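Local coordinates for protein rhamnonate dehydratase (Gibberella zeae PH-1, PDB 3FXG) that probably dehydrates rhamnonate as a magnesium-dependent lyase of the enolase superfamily, at residues P88-F97 against L128-I136; S16-S24 against K396-F404. All coordinates share one frame; numbering follows the deposited sequence.

Contact 1: residues P88-F97 against L128-I136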
# COMPACT_ATOMS: atom_id res chain seq x y z
N PRO A 88 -37.02 -26.59 -4.43
CA PRO A 88 -36.91 -25.13 -4.50
C PRO A 88 -36.29 -24.64 -5.81
O PRO A 88 -36.64 -23.56 -6.31
CB PRO A 88 -36.07 -24.78 -3.27
CG PRO A 88 -35.24 -26.02 -3.05
CD PRO A 88 -36.23 -27.13 -3.31
N ALA A 89 -35.39 -25.44 -6.38
CA ALA A 89 -34.76 -25.08 -7.64
C ALA A 89 -35.80 -25.10 -8.75
O ALA A 89 -35.88 -24.16 -9.56
CB ALA A 89 -33.63 -26.07 -7.96
N CYS A 90 -36.61 -26.15 -8.79
CA CYS A 90 -37.65 -26.28 -9.80
C CYS A 90 -38.68 -25.16 -9.70
O CYS A 90 -39.19 -24.68 -10.71
CB CYS A 90 -38.36 -27.63 -9.69
SG CYS A 90 -37.32 -29.05 -10.09
N TRP A 91 -38.99 -24.76 -8.47
CA TRP A 91 -39.96 -23.69 -8.25
C TRP A 91 -39.46 -22.41 -8.91
O TRP A 91 -40.21 -21.72 -9.59
CB TRP A 91 -40.14 -23.45 -6.75
CG TRP A 91 -41.34 -22.61 -6.41
CD1 TRP A 91 -42.60 -23.05 -6.11
CD2 TRP A 91 -41.38 -21.18 -6.33
NE1 TRP A 91 -43.42 -21.98 -5.84
CE2 TRP A 91 -42.70 -20.82 -5.97
CE3 TRP A 91 -40.43 -20.16 -6.53
CZ2 TRP A 91 -43.10 -19.49 -5.80
CZ3 TRP A 91 -40.82 -18.84 -6.36
CH2 TRP A 91 -42.15 -18.51 -6.00
N LEU A 92 -38.18 -22.10 -8.71
CA LEU A 92 -37.58 -20.90 -9.28
C LEU A 92 -37.50 -20.96 -10.80
O LEU A 92 -37.76 -19.96 -11.48
CB LEU A 92 -36.19 -20.68 -8.69
CG LEU A 92 -36.15 -20.32 -7.21
CD1 LEU A 92 -34.72 -20.35 -6.70
CD2 LEU A 92 -36.76 -18.93 -7.00
N VAL A 93 -37.15 -22.13 -11.34
CA VAL A 93 -37.05 -22.30 -12.78
C VAL A 93 -38.29 -21.76 -13.49
O VAL A 93 -38.19 -20.94 -14.41
CB VAL A 93 -36.91 -23.80 -13.16
CG1 VAL A 93 -37.11 -23.97 -14.66
CG2 VAL A 93 -35.53 -24.32 -12.75
N HIS A 94 -39.46 -22.22 -13.06
CA HIS A 94 -40.72 -21.82 -13.68
C HIS A 94 -41.29 -20.49 -13.23
O HIS A 94 -41.80 -19.72 -14.04
CB HIS A 94 -41.75 -22.92 -13.48
CG HIS A 94 -41.35 -24.23 -14.08
ND1 HIS A 94 -41.33 -24.45 -15.44
CD2 HIS A 94 -40.90 -25.37 -13.52
CE1 HIS A 94 -40.88 -25.66 -15.69
NE2 HIS A 94 -40.61 -26.25 -14.54
N GLN A 95 -41.20 -20.19 -11.93
CA GLN A 95 -41.75 -18.94 -11.44
C GLN A 95 -40.94 -17.71 -11.85
O GLN A 95 -41.51 -16.64 -12.10
CB GLN A 95 -41.87 -18.98 -9.91
CG GLN A 95 -42.95 -19.94 -9.40
CD GLN A 95 -44.34 -19.57 -9.90
OE1 GLN A 95 -44.89 -20.22 -10.78
NE2 GLN A 95 -44.90 -18.51 -9.33
N HIS A 96 -39.62 -17.84 -11.94
CA HIS A 96 -38.81 -16.69 -12.30
C HIS A 96 -38.12 -16.72 -13.66
O HIS A 96 -38.32 -15.84 -14.49
CB HIS A 96 -37.76 -16.44 -11.22
CG HIS A 96 -37.14 -15.07 -11.28
ND1 HIS A 96 -36.11 -14.69 -10.44
CD2 HIS A 96 -37.42 -14.00 -12.05
CE1 HIS A 96 -35.79 -13.43 -10.70
NE2 HIS A 96 -36.56 -12.99 -11.68
N PHE A 97 -37.32 -17.75 -13.90
CA PHE A 97 -36.53 -17.82 -15.13
C PHE A 97 -37.20 -18.19 -16.45
O PHE A 97 -36.73 -17.78 -17.50
CB PHE A 97 -35.31 -18.70 -14.87
CG PHE A 97 -34.51 -18.26 -13.67
CD1 PHE A 97 -33.97 -16.98 -13.62
CD2 PHE A 97 -34.35 -19.11 -12.57
CE1 PHE A 97 -33.28 -16.54 -12.48
CE2 PHE A 97 -33.67 -18.68 -11.44
CZ PHE A 97 -33.13 -17.39 -11.39
N LEU A 128 -28.03 -21.06 -3.98
CA LEU A 128 -29.11 -21.75 -4.69
C LEU A 128 -29.64 -21.12 -5.98
O LEU A 128 -29.76 -21.80 -7.00
CB LEU A 128 -30.28 -21.99 -3.72
CG LEU A 128 -31.48 -22.76 -4.27
CD1 LEU A 128 -31.04 -24.11 -4.80
CD2 LEU A 128 -32.51 -22.93 -3.16
N PRO A 129 -29.99 -19.82 -5.96
CA PRO A 129 -30.50 -19.20 -7.18
C PRO A 129 -29.53 -19.33 -8.35
O PRO A 129 -29.94 -19.54 -9.50
CB PRO A 129 -30.71 -17.74 -6.77
CG PRO A 129 -30.98 -17.84 -5.30
CD PRO A 129 -29.97 -18.86 -4.85
N ILE A 130 -28.24 -19.22 -8.05
CA ILE A 130 -27.21 -19.31 -9.07
C ILE A 130 -27.07 -20.75 -9.56
O ILE A 130 -26.75 -21.00 -10.72
CB ILE A 130 -25.85 -18.80 -8.53
CG1 ILE A 130 -26.04 -17.40 -7.92
CG2 ILE A 130 -24.83 -18.73 -9.66
CD1 ILE A 130 -26.69 -16.40 -8.86
N ALA A 131 -27.32 -21.70 -8.66
CA ALA A 131 -27.25 -23.11 -9.03
C ALA A 131 -28.36 -23.38 -10.06
O ALA A 131 -28.18 -24.14 -11.01
CB ALA A 131 -27.45 -23.99 -7.79
N VAL A 132 -29.52 -22.74 -9.87
CA VAL A 132 -30.64 -22.91 -10.79
C VAL A 132 -30.25 -22.39 -12.17
O VAL A 132 -30.44 -23.06 -13.19
CB VAL A 132 -31.89 -22.14 -10.30
CG1 VAL A 132 -33.02 -22.27 -11.32
CG2 VAL A 132 -32.33 -22.69 -8.95
N ILE A 133 -29.70 -21.18 -12.20
CA ILE A 133 -29.28 -20.58 -13.45
C ILE A 133 -28.23 -21.46 -14.13
O ILE A 133 -28.25 -21.61 -15.35
CB ILE A 133 -28.69 -19.17 -13.21
CG1 ILE A 133 -29.79 -18.24 -12.68
CG2 ILE A 133 -28.11 -18.62 -14.52
CD1 ILE A 133 -29.29 -16.85 -12.30
N SER A 134 -27.34 -22.04 -13.34
CA SER A 134 -26.28 -22.89 -13.88
C SER A 134 -26.83 -24.08 -14.67
O SER A 134 -26.36 -24.38 -15.77
CB SER A 134 -25.38 -23.41 -12.76
OG SER A 134 -24.77 -22.35 -12.05
N VAL A 135 -27.81 -24.77 -14.09
CA VAL A 135 -28.40 -25.93 -14.74
C VAL A 135 -29.15 -25.55 -16.02
O VAL A 135 -29.12 -26.28 -17.01
CB VAL A 135 -29.34 -26.68 -13.78
CG1 VAL A 135 -29.97 -27.87 -14.49
CG2 VAL A 135 -28.55 -27.16 -12.56
N ILE A 136 -29.81 -24.40 -16.00
CA ILE A 136 -30.54 -23.94 -17.17
C ILE A 136 -29.54 -23.64 -18.29
O ILE A 136 -29.76 -24.00 -19.45
CB ILE A 136 -31.36 -22.66 -16.86
CG1 ILE A 136 -32.52 -23.01 -15.93
CG2 ILE A 136 -31.87 -22.04 -18.16
CD1 ILE A 136 -33.29 -21.80 -15.42

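Contact 2: residues S16-S24 against K396-F404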
# COMPACT_ATOMS: atom_id res chain seq x y z
N SER A 16 -39.09 -29.14 -15.76
CA SER A 16 -38.18 -29.46 -14.67
C SER A 16 -38.73 -30.65 -13.90
O SER A 16 -39.94 -30.82 -13.78
CB SER A 16 -37.98 -28.26 -13.73
OG SER A 16 -39.16 -27.95 -13.03
N PHE A 17 -37.82 -31.46 -13.38
CA PHE A 17 -38.18 -32.65 -12.63
C PHE A 17 -37.30 -32.80 -11.40
O PHE A 17 -36.14 -32.41 -11.41
CB PHE A 17 -37.99 -33.90 -13.49
CG PHE A 17 -38.77 -33.89 -14.77
CD1 PHE A 17 -40.06 -34.42 -14.81
CD2 PHE A 17 -38.23 -33.35 -15.93
CE1 PHE A 17 -40.79 -34.40 -15.99
CE2 PHE A 17 -38.95 -33.32 -17.11
CZ PHE A 17 -40.24 -33.85 -17.15
N ILE A 18 -37.87 -33.38 -10.35
CA ILE A 18 -37.12 -33.65 -9.14
C ILE A 18 -36.73 -35.12 -9.28
O ILE A 18 -37.54 -35.94 -9.70
CB ILE A 18 -37.99 -33.48 -7.89
CG1 ILE A 18 -38.41 -32.01 -7.76
CG2 ILE A 18 -37.23 -33.96 -6.66
CD1 ILE A 18 -39.50 -31.78 -6.75
N ILE A 19 -35.48 -35.45 -8.97
CA ILE A 19 -35.04 -36.83 -9.08
C ILE A 19 -35.35 -37.56 -7.79
O ILE A 19 -34.78 -37.26 -6.74
CB ILE A 19 -33.53 -36.89 -9.40
CG1 ILE A 19 -33.24 -36.06 -10.65
CG2 ILE A 19 -33.10 -38.33 -9.62
CD1 ILE A 19 -31.77 -35.95 -11.00
N GLY A 20 -36.27 -38.51 -7.86
CA GLY A 20 -36.65 -39.27 -6.68
C GLY A 20 -35.54 -40.16 -6.16
O GLY A 20 -34.60 -40.47 -6.88
N GLY A 21 -35.65 -40.57 -4.90
CA GLY A 21 -34.65 -41.43 -4.30
C GLY A 21 -33.32 -40.73 -4.07
O GLY A 21 -33.27 -39.51 -3.99
N VAL A 22 -32.25 -41.52 -3.97
CA VAL A 22 -30.92 -40.98 -3.75
C VAL A 22 -29.92 -41.59 -4.73
O VAL A 22 -30.27 -42.50 -5.49
CB VAL A 22 -30.42 -41.27 -2.30
CG1 VAL A 22 -31.43 -40.76 -1.28
CG2 VAL A 22 -30.19 -42.77 -2.12
N GLY A 23 -28.70 -41.09 -4.71
CA GLY A 23 -27.66 -41.61 -5.58
C GLY A 23 -27.80 -41.37 -7.08
O GLY A 23 -27.16 -42.05 -7.87
N SER A 24 -28.64 -40.41 -7.47
CA SER A 24 -28.81 -40.12 -8.89
C SER A 24 -29.09 -38.63 -9.09
O SER A 24 -29.96 -38.06 -8.44
CB SER A 24 -29.96 -40.95 -9.48
OG SER A 24 -31.18 -40.67 -8.82
N LYS A 396 -38.59 -42.36 -12.43
CA LYS A 396 -38.11 -41.80 -11.17
C LYS A 396 -38.19 -40.28 -11.21
O LYS A 396 -38.05 -39.61 -10.19
CB LYS A 396 -36.66 -42.24 -10.94
CG LYS A 396 -36.06 -41.83 -9.60
CD LYS A 396 -34.53 -41.83 -9.65
CE LYS A 396 -33.96 -43.19 -10.06
NZ LYS A 396 -34.26 -44.26 -9.06
N LEU A 397 -38.39 -39.73 -12.41
CA LEU A 397 -38.48 -38.28 -12.58
C LEU A 397 -39.83 -37.75 -12.14
O LEU A 397 -40.86 -38.06 -12.74
CB LEU A 397 -38.20 -37.90 -14.03
CG LEU A 397 -36.78 -38.16 -14.52
CD1 LEU A 397 -36.68 -37.82 -16.00
CD2 LEU A 397 -35.79 -37.32 -13.72
N ILE A 398 -39.81 -36.95 -11.09
CA ILE A 398 -41.02 -36.37 -10.54
C ILE A 398 -41.30 -34.98 -11.11
O ILE A 398 -40.55 -34.04 -10.86
CB ILE A 398 -40.91 -36.24 -9.01
CG1 ILE A 398 -40.53 -37.60 -8.41
CG2 ILE A 398 -42.21 -35.74 -8.42
CD1 ILE A 398 -40.19 -37.55 -6.94
N PRO A 399 -42.38 -34.83 -11.90
CA PRO A 399 -42.70 -33.53 -12.47
C PRO A 399 -42.83 -32.52 -11.33
O PRO A 399 -43.37 -32.85 -10.27
CB PRO A 399 -44.04 -33.78 -13.17
CG PRO A 399 -43.92 -35.22 -13.59
CD PRO A 399 -43.33 -35.86 -12.35
N SER A 400 -42.34 -31.31 -11.53
CA SER A 400 -42.39 -30.29 -10.48
C SER A 400 -43.76 -29.63 -10.33
O SER A 400 -43.95 -28.76 -9.48
CB SER A 400 -41.33 -29.22 -10.75
OG SER A 400 -41.55 -28.60 -12.00
N ASP A 401 -44.71 -30.07 -11.16
CA ASP A 401 -46.08 -29.54 -11.16
C ASP A 401 -46.74 -29.39 -9.79
O ASP A 401 -47.40 -28.39 -9.52
CB ASP A 401 -46.97 -30.43 -12.04
CG ASP A 401 -46.56 -30.40 -13.50
OD1 ASP A 401 -45.35 -30.44 -13.80
OD2 ASP A 401 -47.47 -30.34 -14.36
N TYR A 402 -46.56 -30.38 -8.92
CA TYR A 402 -47.18 -30.34 -7.59
C TYR A 402 -46.79 -29.12 -6.76
O TYR A 402 -47.57 -28.66 -5.93
CB TYR A 402 -46.83 -31.62 -6.82
CG TYR A 402 -45.44 -31.67 -6.24
CD1 TYR A 402 -45.20 -31.26 -4.92
CD2 TYR A 402 -44.36 -32.12 -6.99
CE1 TYR A 402 -43.92 -31.30 -4.37
CE2 TYR A 402 -43.07 -32.16 -6.46
CZ TYR A 402 -42.86 -31.75 -5.15
OH TYR A 402 -41.59 -31.80 -4.62
N LEU A 403 -45.60 -28.58 -7.01
CA LEU A 403 -45.11 -27.42 -6.27
C LEU A 403 -45.91 -26.15 -6.54
O LEU A 403 -45.82 -25.17 -5.80
CB LEU A 403 -43.64 -27.18 -6.59
CG LEU A 403 -42.64 -28.20 -6.07
CD1 LEU A 403 -41.28 -27.99 -6.73
CD2 LEU A 403 -42.53 -28.08 -4.55
N PHE A 404 -46.71 -26.17 -7.61
CA PHE A 404 -47.49 -25.00 -7.98
C PHE A 404 -48.98 -25.15 -7.72
O PHE A 404 -49.77 -24.27 -8.05
CB PHE A 404 -47.23 -24.67 -9.45
CG PHE A 404 -45.77 -24.59 -9.79
CD1 PHE A 404 -44.99 -23.54 -9.31
CD2 PHE A 404 -45.16 -25.57 -10.56
CE1 PHE A 404 -43.62 -23.47 -9.59
CE2 PHE A 404 -43.80 -25.52 -10.85
CZ PHE A 404 -43.03 -24.47 -10.37
O HOH W 1 -32.57 -42.22 -7.12

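Contact 1: residues P88-F97 against L128-I136
Val132 is the knob of this helix-helix contact, set into a hole formed by Ala89, Leu92, Val93 and Phe97. From its CB, already 4.1 Å from Phe97 CE2, the side chain forks. CG1, anti to the backbone N (chi1 177°), is wedged between Val93 CG2 at 3.5 Å and Phe97 CD2 at 3.6 Å. The other branch, CG2, runs to the start of helix 86-101, where it rests 3.7 Å from Ala89 CA and also meets Ala89 CB and Leu92 CD1. Phe97 closes the far end. Ile133 lies over one face of its ring, with CG1 4.1 Å from the ring centroid in a CH-pi contact, while Ile136 CD1 reaches Phe97 CB at 3.7 Å. At the other end, Pro88 CB meets Leu128 CD2 at 4.0 Å, the two side chains crossing at about a right angle. No hydrogen bond joins the segments, whose axes pass 9.5 Å apart at a crossing angle of -68°; the side chains that meet are apolar, and every touching residue is buried. Met116 of helix 109-119 packs against both Phe97 and Ile133. This knob in its hole joins two helices of the N-terminal capping domain, the alpha+beta domain accompanying the barrel in enolase-superfamily enzymes.

Contact 2: residues S16-S24 against K396-F404
Ile18 and Ile398 form a hydrogen-bonded antiparallel pair, in which Ile18 N donates to Ile398 O and Ile398 N to Ile18 O, both at 2.8 Å and nearly straight. The bridge adds strand 397-399, from near the C-terminus, to the outer side of strand 11-19 in the four-stranded antiparallel sheet of the N-terminal domain. Gly20 N extends the ladder to Lys396 O at 3.1 Å. At the other end the hydroxyls of Ser16 and Ser400 hydrogen-bond, OG to OG, at 2.7 Å, and Ser400 N adds a weak bond to Ser16 O. A water sits within hydrogen-bonding reach of Gly20 O, Val22 O and Ser24 OG, with more acceptors nearby than protons. The Lys396 chain, bent at chi3 and chi4, brings NZ to the same water in a weak bond. Packing flanks the ladder on both faces. Phe17 lies with Leu397 and Pro399, its CE1 4.0 Å from Pro399 CG, and Ile19 lies side by side with Leu397. On the face of Ile18 and Ile398, Ile398 CD1 stands 3.9 Å from Gly20 CA. With CG1 anti to the carbonyl carbon (chi1 -65°), Ile18 extends to the Tyr402 ring and meets its edge, CD1 lying 3.6 Å from Tyr402 CE2.

Contact 1 packs two helices of the N-terminal domain, while contact 2 pairs that domain's first strand with a strand from near the C-terminus, so that 88-97 and 128-136 are nested in the long chain loop that contact 2 closes. Their centres lie about 14 Å apart, and they meet directly along helix 86-101: His94 NE2 is 2.7 Å from Ser16 OG, a probable hydrogen bond, and Cys90 CB packs 3.5 Å from Ser400 CB. Both contacts also touch the second subunit, through Pro88 and Leu403 among others. The magnesium ion is held elsewhere, by Asp222, Glu248 and Glu275 in the barrel domain, and neither contact contributes a metal ligand.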